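Local structure of pesticidal crystal protein Cry2Aa (Bacillus thuringiensis serovar kurstaki, 1I5P) at residues His46-Ala51 with Met241-Thr246; Glu76-Ile81 with Asn123-Asn128; Ala338-Asn341 with Ser347-Leu350. The protein kills dipteran and lepidopteran larvae by binding to their midgut epithelial cells and promoting colloid-osmotic lysis. One frame throughout, in Å; residues are numbered along the deposited sequence.

Interaction 1: residues His46-Ala51 with Met241-Thr246; sequences HSLYVA and MLEFRT
The imidazole ring of His46 meets Glu243 with its edge, not with a face: the carboxylate oxygen OE2 lies beside the ring, in its plane. His46 NE2 donates a hydrogen bond to Glu243 OE2 at 2.7 Å, with an N-H...O angle of 161°. The bond reaches OE2 through its syn lone pair, on the side of the other carboxylate oxygen, and ring and carboxylate planes are 17° apart. A short, nearly straight and almost coplanar bond of this kind restrains the rotation of both flat groups, and the carboxylate would be expected to favour the protonated, charged form of the imidazole. The two side chains approach from opposite directions. His46 has CG anti to its backbone nitrogen (chi1 177°), which carries the ring out to the helix, while the Glu243 chain is bent at chi2 and turns its carboxylate back to meet it.

Leu48 supplies the apolar half of the contact. Its CG packs 3.6 Å from Glu243 OE2, alongside the hydrogen-bonded pair, and its CD2 methyl reaches the helix backbone, 3.3 Å from Glu243 O and 3.5 Å from Glu243 CB. That same methyl lies 3.5 Å from Thr246 CG2, closer than ordinary van der Waals contact, where the two side chains cross at about a right angle. Glu243 and Thr246, three residues apart, lie on one side of the helix and receive Leu48 between them.

Beyond the pair, His46 touches Asn414, and Thr246 touches Leu275 and Phe418. A His-carboxylate hydrogen bond with a leucine packed beside it thus fastens the connection between helices 31-44 and 53-65 to helix 238-259 of the helical bundle, where that helix meets the middle domain.

Interaction 2: residues Glu76-Ile81 with Asn123-Asn128; sequences ELWGII and NIREFN
Next to Trp78, the residue that meets Ile124 and Arg125, the backbone oxygen Leu77 O is gripped by two amides: Ile80 N at 2.9 Å and Ile81 N at 3.0 Å. Bonds from three and four residues onward share this acceptor in the last turn of helix 74-81.

Trp78 carries the contact itself. With CG anti to the backbone nitrogen (chi1 180°), its indole projects from helix 74-81 toward Ile124 and Arg125. The pyrrole corner CD1 presses on the Ile124 methyl CG2 at 3.4 Å, an oblique approach in which the side chains slide past each other in opposite directions. Arg125 instead runs side by side with the indole, pointing the same way. Its CB sits over one face, offset toward the rim, and lies 3.7 Å from Trp78 CZ2; further along the arginine, CD is 3.9 Å from the same ring atom. The guanidinium plane stands 84° from the indole plane, so the aliphatic part of the arginine, not a stacked cation, meets the ring.

The segments belong to the helical bundle of the N-terminal domain, where their axes come within 10.4 Å and run roughly antiparallel, at 148°. Helix 170-193 packs against both, Met183 touching Leu77 and Ile124 alike. The indole nitrogen is held from the second helix as well: Trp78 NE1 donates to Gln121 O, which helps to set the rotation of the ring over Arg125. At the base of the Trp78 side chain, Asn128 ND2 is 4.4 Å from Trp78 CB; Asn128 OD1 takes a weak hydrogen bond from Arg72.

Interaction 3: residues Ala338-Asn341 with Ser347-Leu350; sequences ARVN and SSGL
Hydrogen bonds join Val340 and Ser348 in both directions, but in one of them the acceptor is a side-chain hydroxyl. Ser348 N donates to Val340 O at 2.9 Å, whereas Val340 N donates to Ser348 OG at 3.1 Å with an N-H...O angle of 159°. The hydroxyl gets there because it lies between its own backbone nitrogen and carbonyl carbon (chi1 69°), from where it also donates to Gly349 O at 2.9 Å. Near the turn, Ser347 OG is 3.0 Å from Asn341 OD1, although its proton has another possible acceptor.

Weaker CA-H...O contacts flank these bonds: Ser347 CA approaches Val340 O at 3.2 Å, and Leu350 CA approaches Ala338 O at 3.4 Å.

Van der Waals packing is left to Arg339 and Leu350. The CD2 methyl of Leu350 lies over one guanidinium face, offset toward the rim, and Arg339 NH1 is 3.7 Å from Leu350 CG. Arg339 CD, 3.5 Å from Ser348 O, passes over the returning chain.

In the beta-prism middle domain, strand 329-342 turns back here with a single bridge between the two segments, Asn341 with Ser347, while Ala338 pairs onward with Ile351; a serine hydroxyl accepting from Val340 N suggests that side-chain chemistry supplements the backbone pairing.

All three contacts are partly buried, yet they differ in place and chemistry. Interactions 1 and 2 tie elements of the helical bundle, sharing no helix; along the chain interaction 2 is nested within the loop closed by interaction 1, and their centres are 27 Å apart. Interaction 1 sits nearest the chain's centre and relies on one histidine-carboxylate hydrogen bond plus a leucine, whereas interaction 2, about 27 Å from that centre, has no hydrogen bond between its segments and depends on an indole packed against aliphatic groups. Interaction 3 belongs to the middle domain, on the opposite side of the chain's centre from interaction 2, and is a local strand return built chiefly from backbone and serine hydrogen bonds.

Interaction 1: residues His46-Ala51 with Met241-Thr246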
loop_
_atom_site.group_PDB
_atom_site.type_symbol
_atom_site.label_atom_id
_atom_site.label_comp_id
_atom_site.label_asym_id
_atom_site.label_seq_id
_atom_site.Cartn_x
_atom_site.Cartn_y
_atom_site.Cartn_z
ATOM N N HIS A 46 8.131 15.605 3.249
ATOM C CA HIS A 46 7.435 15.341 4.479
ATOM C C HIS A 46 7.488 13.854 4.768
ATOM O O HIS A 46 6.658 13.087 4.285
ATOM C CB HIS A 46 5.978 15.802 4.380
ATOM C CG HIS A 46 5.166 15.489 5.597
ATOM N ND1 HIS A 46 5.560 15.845 6.868
ATOM C CD2 HIS A 46 3.983 14.841 5.738
ATOM C CE1 HIS A 46 4.660 15.426 7.740
ATOM N NE2 HIS A 46 3.693 14.814 7.080
ATOM N N SER A 47 8.497 13.443 5.524
ATOM C CA SER A 47 8.611 12.053 5.917
ATOM C C SER A 47 7.785 12.077 7.188
ATOM O O SER A 47 7.539 13.143 7.739
ATOM C CB SER A 47 10.062 11.691 6.237
ATOM O OG SER A 47 10.516 12.375 7.397
ATOM N N LEU A 48 7.323 10.940 7.666
ATOM C CA LEU A 48 6.535 10.988 8.897
ATOM C C LEU A 48 7.461 10.538 10.004
ATOM O O LEU A 48 7.044 9.827 10.903
ATOM C CB LEU A 48 5.346 10.033 8.801
ATOM C CG LEU A 48 4.138 10.487 7.993
ATOM C CD1 LEU A 48 4.523 10.748 6.535
ATOM C CD2 LEU A 48 3.074 9.410 8.105
ATOM N N TYR A 49 8.716 10.972 9.919
ATOM C CA TYR A 49 9.760 10.568 10.856
ATOM C C TYR A 49 10.075 9.129 10.468
ATOM O O TYR A 49 10.689 8.372 11.215
ATOM C CB TYR A 49 9.289 10.660 12.315
ATOM C CG TYR A 49 9.503 12.035 12.908
ATOM C CD1 TYR A 49 8.502 13.002 12.862
ATOM C CD2 TYR A 49 10.741 12.394 13.438
ATOM C CE1 TYR A 49 8.729 14.298 13.324
ATOM C CE2 TYR A 49 10.980 13.687 13.899
ATOM C CZ TYR A 49 9.977 14.633 13.837
ATOM O OH TYR A 49 10.233 15.917 14.268
ATOM N N VAL A 50 9.628 8.769 9.270
ATOM C CA VAL A 50 9.862 7.436 8.732
ATOM C C VAL A 50 11.307 7.372 8.254
ATOM O O VAL A 50 11.777 8.263 7.553
ATOM C CB VAL A 50 8.932 7.129 7.523
ATOM C CG1 VAL A 50 9.338 5.803 6.871
ATOM C CG2 VAL A 50 7.486 7.064 7.978
ATOM N N ALA A 51 12.010 6.321 8.657
ATOM C CA ALA A 51 13.396 6.125 8.253
ATOM C C ALA A 51 13.375 5.651 6.806
ATOM O O ALA A 51 12.764 4.631 6.492
ATOM C CB ALA A 51 14.051 5.078 9.142
ATOM N N MET A 241 -4.578 10.325 12.278
ATOM C CA MET A 241 -4.998 8.940 12.133
ATOM C C MET A 241 -4.344 8.340 10.891
ATOM O O MET A 241 -3.808 7.235 10.935
ATOM C CB MET A 241 -6.521 8.847 12.011
ATOM C CG MET A 241 -7.016 7.445 11.699
ATOM S SD MET A 241 -8.794 7.320 11.763
ATOM C CE MET A 241 -9.023 6.977 13.492
ATOM N N LEU A 242 -4.386 9.075 9.784
ATOM C CA LEU A 242 -3.791 8.593 8.541
ATOM C C LEU A 242 -2.273 8.428 8.642
ATOM O O LEU A 242 -1.713 7.457 8.123
ATOM C CB LEU A 242 -4.145 9.539 7.386
ATOM C CG LEU A 242 -5.643 9.683 7.117
ATOM C CD1 LEU A 242 -5.875 10.520 5.855
ATOM C CD2 LEU A 242 -6.264 8.294 6.961
ATOM N N GLU A 243 -1.604 9.368 9.303
ATOM C CA GLU A 243 -0.151 9.283 9.443
ATOM C C GLU A 243 0.252 8.112 10.330
ATOM O O GLU A 243 1.290 7.485 10.112
ATOM C CB GLU A 243 0.417 10.575 10.030
ATOM C CG GLU A 243 0.232 11.801 9.160
ATOM C CD GLU A 243 1.444 12.711 9.181
ATOM O OE1 GLU A 243 2.031 12.901 10.266
ATOM O OE2 GLU A 243 1.810 13.239 8.112
ATOM N N PHE A 244 -0.558 7.828 11.342
ATOM C CA PHE A 244 -0.264 6.712 12.217
ATOM C C PHE A 244 -0.262 5.454 11.357
ATOM O O PHE A 244 0.610 4.600 11.488
ATOM C CB PHE A 244 -1.328 6.580 13.310
ATOM C CG PHE A 244 -1.122 5.395 14.219
ATOM C CD1 PHE A 244 -0.143 5.418 15.206
ATOM C CD2 PHE A 244 -1.894 4.247 14.071
ATOM C CE1 PHE A 244 0.062 4.320 16.038
ATOM C CE2 PHE A 244 -1.698 3.138 14.898
ATOM C CZ PHE A 244 -0.715 3.174 15.883
ATOM N N ARG A 245 -1.254 5.347 10.474
ATOM C CA ARG A 245 -1.374 4.191 9.589
ATOM C C ARG A 245 -0.221 4.144 8.596
ATOM O O ARG A 245 0.396 3.100 8.393
ATOM C CB ARG A 245 -2.700 4.231 8.820
ATOM C CG ARG A 245 -2.823 3.150 7.746
ATOM C CD ARG A 245 -4.175 3.202 7.053
ATOM N NE ARG A 245 -4.269 2.222 5.976
ATOM C CZ ARG A 245 -3.583 2.287 4.837
ATOM N NH1 ARG A 245 -2.746 3.291 4.612
ATOM N NH2 ARG A 245 -3.728 1.337 3.925
ATOM N N THR A 246 0.060 5.286 7.979
ATOM C CA THR A 246 1.139 5.375 7.010
ATOM C C THR A 246 2.455 4.951 7.630
ATOM O O THR A 246 3.188 4.139 7.058
ATOM C CB THR A 246 1.278 6.806 6.468
ATOM O OG1 THR A 246 0.160 7.094 5.618
ATOM C CG2 THR A 246 2.572 6.968 5.687
#

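Interaction 2: residues Glu76-Ile81 with Asn123-Asn128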
loop_
_atom_site.group_PDB
_atom_site.type_symbol
_atom_site.label_atom_id
_atom_site.label_comp_id
_atom_site.label_asym_id
_atom_site.label_seq_id
_atom_site.Cartn_x
_atom_site.Cartn_y
_atom_site.Cartn_z
ATOM N N GLU A 76 22.376 -9.662 0.793
ATOM C CA GLU A 76 22.192 -8.291 0.346
ATOM C C GLU A 76 21.321 -7.518 1.327
ATOM O O GLU A 76 21.543 -6.333 1.557
ATOM C CB GLU A 76 21.589 -8.272 -1.063
ATOM C CG GLU A 76 22.580 -8.727 -2.130
ATOM C CD GLU A 76 21.945 -8.958 -3.490
ATOM O OE1 GLU A 76 22.651 -9.442 -4.399
ATOM O OE2 GLU A 76 20.747 -8.658 -3.651
ATOM N N LEU A 77 20.340 -8.189 1.920
ATOM C CA LEU A 77 19.477 -7.524 2.886
ATOM C C LEU A 77 20.322 -6.958 4.022
ATOM O O LEU A 77 20.163 -5.802 4.415
ATOM C CB LEU A 77 18.452 -8.498 3.460
ATOM C CG LEU A 77 17.649 -7.944 4.641
ATOM C CD1 LEU A 77 16.903 -6.679 4.226
ATOM C CD2 LEU A 77 16.683 -9.008 5.131
ATOM N N TRP A 78 21.219 -7.793 4.542
ATOM C CA TRP A 78 22.115 -7.412 5.632
ATOM C C TRP A 78 22.891 -6.155 5.254
ATOM O O TRP A 78 23.086 -5.257 6.079
ATOM C CB TRP A 78 23.102 -8.553 5.918
ATOM C CG TRP A 78 24.084 -8.275 7.021
ATOM C CD1 TRP A 78 23.925 -8.548 8.350
ATOM C CD2 TRP A 78 25.379 -7.675 6.889
ATOM N NE1 TRP A 78 25.040 -8.163 9.052
ATOM C CE2 TRP A 78 25.947 -7.622 8.181
ATOM C CE3 TRP A 78 26.116 -7.178 5.805
ATOM C CZ2 TRP A 78 27.220 -7.092 8.420
ATOM C CZ3 TRP A 78 27.382 -6.651 6.042
ATOM C CH2 TRP A 78 27.920 -6.612 7.342
ATOM N N GLY A 79 23.321 -6.094 3.996
ATOM C CA GLY A 79 24.088 -4.954 3.514
ATOM C C GLY A 79 23.307 -3.655 3.427
ATOM O O GLY A 79 23.895 -2.580 3.350
ATOM N N ILE A 80 21.983 -3.752 3.429
ATOM C CA ILE A 80 21.129 -2.573 3.356
ATOM C C ILE A 80 20.712 -2.091 4.745
ATOM O O ILE A 80 20.853 -0.907 5.077
ATOM C CB ILE A 80 19.845 -2.871 2.554
ATOM C CG1 ILE A 80 20.195 -3.146 1.088
ATOM C CG2 ILE A 80 18.868 -1.700 2.679
ATOM C CD1 ILE A 80 19.019 -3.639 0.256
ATOM N N ILE A 81 20.197 -3.019 5.549
ATOM C CA ILE A 81 19.723 -2.697 6.891
ATOM C C ILE A 81 20.858 -2.526 7.908
ATOM O O ILE A 81 20.686 -1.867 8.929
ATOM C CB ILE A 81 18.710 -3.768 7.377
ATOM C CG1 ILE A 81 17.922 -3.236 8.574
ATOM C CG2 ILE A 81 19.437 -5.054 7.738
ATOM C CD1 ILE A 81 17.175 -1.944 8.287
ATOM N N ASN A 123 25.713 -12.172 14.043
ATOM C CA ASN A 123 25.303 -13.534 13.750
ATOM C C ASN A 123 24.961 -13.729 12.276
ATOM O O ASN A 123 25.347 -14.725 11.670
ATOM C CB ASN A 123 24.100 -13.901 14.614
ATOM C CG ASN A 123 24.437 -13.940 16.092
ATOM O OD1 ASN A 123 23.547 -14.013 16.936
ATOM N ND2 ASN A 123 25.731 -13.904 16.411
ATOM N N ILE A 124 24.228 -12.779 11.707
ATOM C CA ILE A 124 23.838 -12.859 10.305
ATOM C C ILE A 124 25.044 -12.748 9.380
ATOM O O ILE A 124 25.118 -13.449 8.370
ATOM C CB ILE A 124 22.833 -11.750 9.933
ATOM C CG1 ILE A 124 21.508 -11.985 10.673
ATOM C CG2 ILE A 124 22.623 -11.727 8.428
ATOM C CD1 ILE A 124 20.480 -10.885 10.471
ATOM N N ARG A 125 25.977 -11.859 9.712
ATOM C CA ARG A 125 27.169 -11.698 8.891
ATOM C C ARG A 125 27.972 -12.994 8.949
ATOM O O ARG A 125 28.495 -13.457 7.936
ATOM C CB ARG A 125 28.034 -10.541 9.398
ATOM C CG ARG A 125 29.366 -10.393 8.649
ATOM C CD ARG A 125 30.275 -9.399 9.349
ATOM N NE ARG A 125 30.258 -9.620 10.791
ATOM C CZ ARG A 125 30.788 -10.672 11.410
ATOM N NH1 ARG A 125 31.411 -11.629 10.725
ATOM N NH2 ARG A 125 30.665 -10.779 12.723
ATOM N N GLU A 126 28.061 -13.571 10.144
ATOM C CA GLU A 126 28.793 -14.817 10.351
ATOM C C GLU A 126 28.210 -15.938 9.497
ATOM O O GLU A 126 28.953 -16.699 8.871
ATOM C CB GLU A 126 28.755 -15.210 11.833
ATOM C CG GLU A 126 29.640 -14.335 12.716
ATOM C CD GLU A 126 29.281 -14.412 14.197
ATOM O OE1 GLU A 126 28.258 -15.045 14.539
ATOM O OE2 GLU A 126 30.019 -13.825 15.017
ATOM N N PHE A 127 26.883 -16.036 9.471
ATOM C CA PHE A 127 26.216 -17.063 8.682
ATOM C C PHE A 127 26.520 -16.914 7.197
ATOM O O PHE A 127 26.950 -17.869 6.549
ATOM C CB PHE A 127 24.699 -17.013 8.871
ATOM C CG PHE A 127 23.952 -17.904 7.914
ATOM C CD1 PHE A 127 23.946 -19.284 8.089
ATOM C CD2 PHE A 127 23.319 -17.368 6.792
ATOM C CE1 PHE A 127 23.325 -20.124 7.164
ATOM C CE2 PHE A 127 22.696 -18.201 5.858
ATOM C CZ PHE A 127 22.701 -19.583 6.047
ATOM N N ASN A 128 26.291 -15.722 6.656
ATOM C CA ASN A 128 26.540 -15.487 5.239
ATOM C C ASN A 128 28.002 -15.696 4.846
ATOM O O ASN A 128 28.280 -16.206 3.765
ATOM C CB ASN A 128 26.069 -14.085 4.845
ATOM C CG ASN A 128 24.555 -13.956 4.855
ATOM O OD1 ASN A 128 23.844 -14.852 4.403
ATOM N ND2 ASN A 128 24.056 -12.832 5.360
#

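Interaction 3: residues Ala338-Asn341 with Ser347-Leu350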
loop_
_atom_site.group_PDB
_atom_site.type_symbol
_atom_site.label_atom_id
_atom_site.label_comp_id
_atom_site.label_asym_id
_atom_site.label_seq_id
_atom_site.Cartn_x
_atom_site.Cartn_y
_atom_site.Cartn_z
ATOM N N ALA A 338 -16.348 20.086 -3.660
ATOM C CA ALA A 338 -15.432 19.399 -4.549
ATOM C C ALA A 338 -15.964 18.062 -5.019
ATOM O O ALA A 338 -16.808 17.446 -4.371
ATOM C CB ALA A 338 -14.089 19.201 -3.852
ATOM N N ARG A 339 -15.459 17.622 -6.163
ATOM C CA ARG A 339 -15.839 16.342 -6.727
ATOM C C ARG A 339 -14.669 15.894 -7.585
ATOM O O ARG A 339 -14.108 16.680 -8.346
ATOM C CB ARG A 339 -17.116 16.468 -7.565
ATOM C CG ARG A 339 -17.601 15.153 -8.179
ATOM C CD ARG A 339 -19.078 15.235 -8.550
ATOM N NE ARG A 339 -19.371 16.402 -9.381
ATOM C CZ ARG A 339 -20.593 16.892 -9.583
ATOM N NH1 ARG A 339 -21.647 16.317 -9.017
ATOM N NH2 ARG A 339 -20.761 17.963 -10.352
ATOM N N VAL A 340 -14.299 14.630 -7.427
ATOM C CA VAL A 340 -13.188 14.040 -8.160
ATOM C C VAL A 340 -13.691 13.469 -9.485
ATOM O O VAL A 340 -14.779 12.886 -9.546
ATOM C CB VAL A 340 -12.527 12.926 -7.326
ATOM C CG1 VAL A 340 -11.363 12.317 -8.085
ATOM C CG2 VAL A 340 -12.055 13.500 -5.988
ATOM N N ASN A 341 -12.898 13.645 -10.537
ATOM C CA ASN A 341 -13.271 13.176 -11.868
ATOM C C ASN A 341 -12.364 12.066 -12.386
ATOM O O ASN A 341 -11.175 12.014 -12.066
ATOM C CB ASN A 341 -13.264 14.350 -12.848
ATOM C CG ASN A 341 -14.108 15.511 -12.362
ATOM O OD1 ASN A 341 -15.268 15.333 -11.984
ATOM N ND2 ASN A 341 -13.532 16.708 -12.367
ATOM N N SER A 347 -17.455 10.193 -11.915
ATOM C CA SER A 347 -17.119 11.129 -10.847
ATOM C C SER A 347 -17.430 10.511 -9.493
ATOM O O SER A 347 -18.205 9.559 -9.396
ATOM C CB SER A 347 -17.911 12.436 -10.981
ATOM O OG SER A 347 -17.401 13.253 -12.014
ATOM N N SER A 348 -16.805 11.050 -8.453
ATOM C CA SER A 348 -17.042 10.585 -7.096
ATOM C C SER A 348 -18.283 11.326 -6.624
ATOM O O SER A 348 -18.974 11.972 -7.412
ATOM C CB SER A 348 -15.880 10.976 -6.190
ATOM O OG SER A 348 -15.861 12.384 -6.002
ATOM N N GLY A 349 -18.564 11.237 -5.332
ATOM C CA GLY A 349 -19.701 11.953 -4.805
ATOM C C GLY A 349 -19.207 13.354 -4.521
ATOM O O GLY A 349 -18.005 13.616 -4.569
ATOM N N LEU A 350 -20.122 14.271 -4.245
ATOM C CA LEU A 350 -19.709 15.629 -3.942
ATOM C C LEU A 350 -19.135 15.666 -2.538
ATOM O O LEU A 350 -19.497 14.859 -1.683
ATOM C CB LEU A 350 -20.894 16.587 -4.034
ATOM C CG LEU A 350 -21.261 17.072 -5.436
ATOM C CD1 LEU A 350 -22.714 17.532 -5.458
ATOM C CD2 LEU A 350 -20.322 18.195 -5.842
#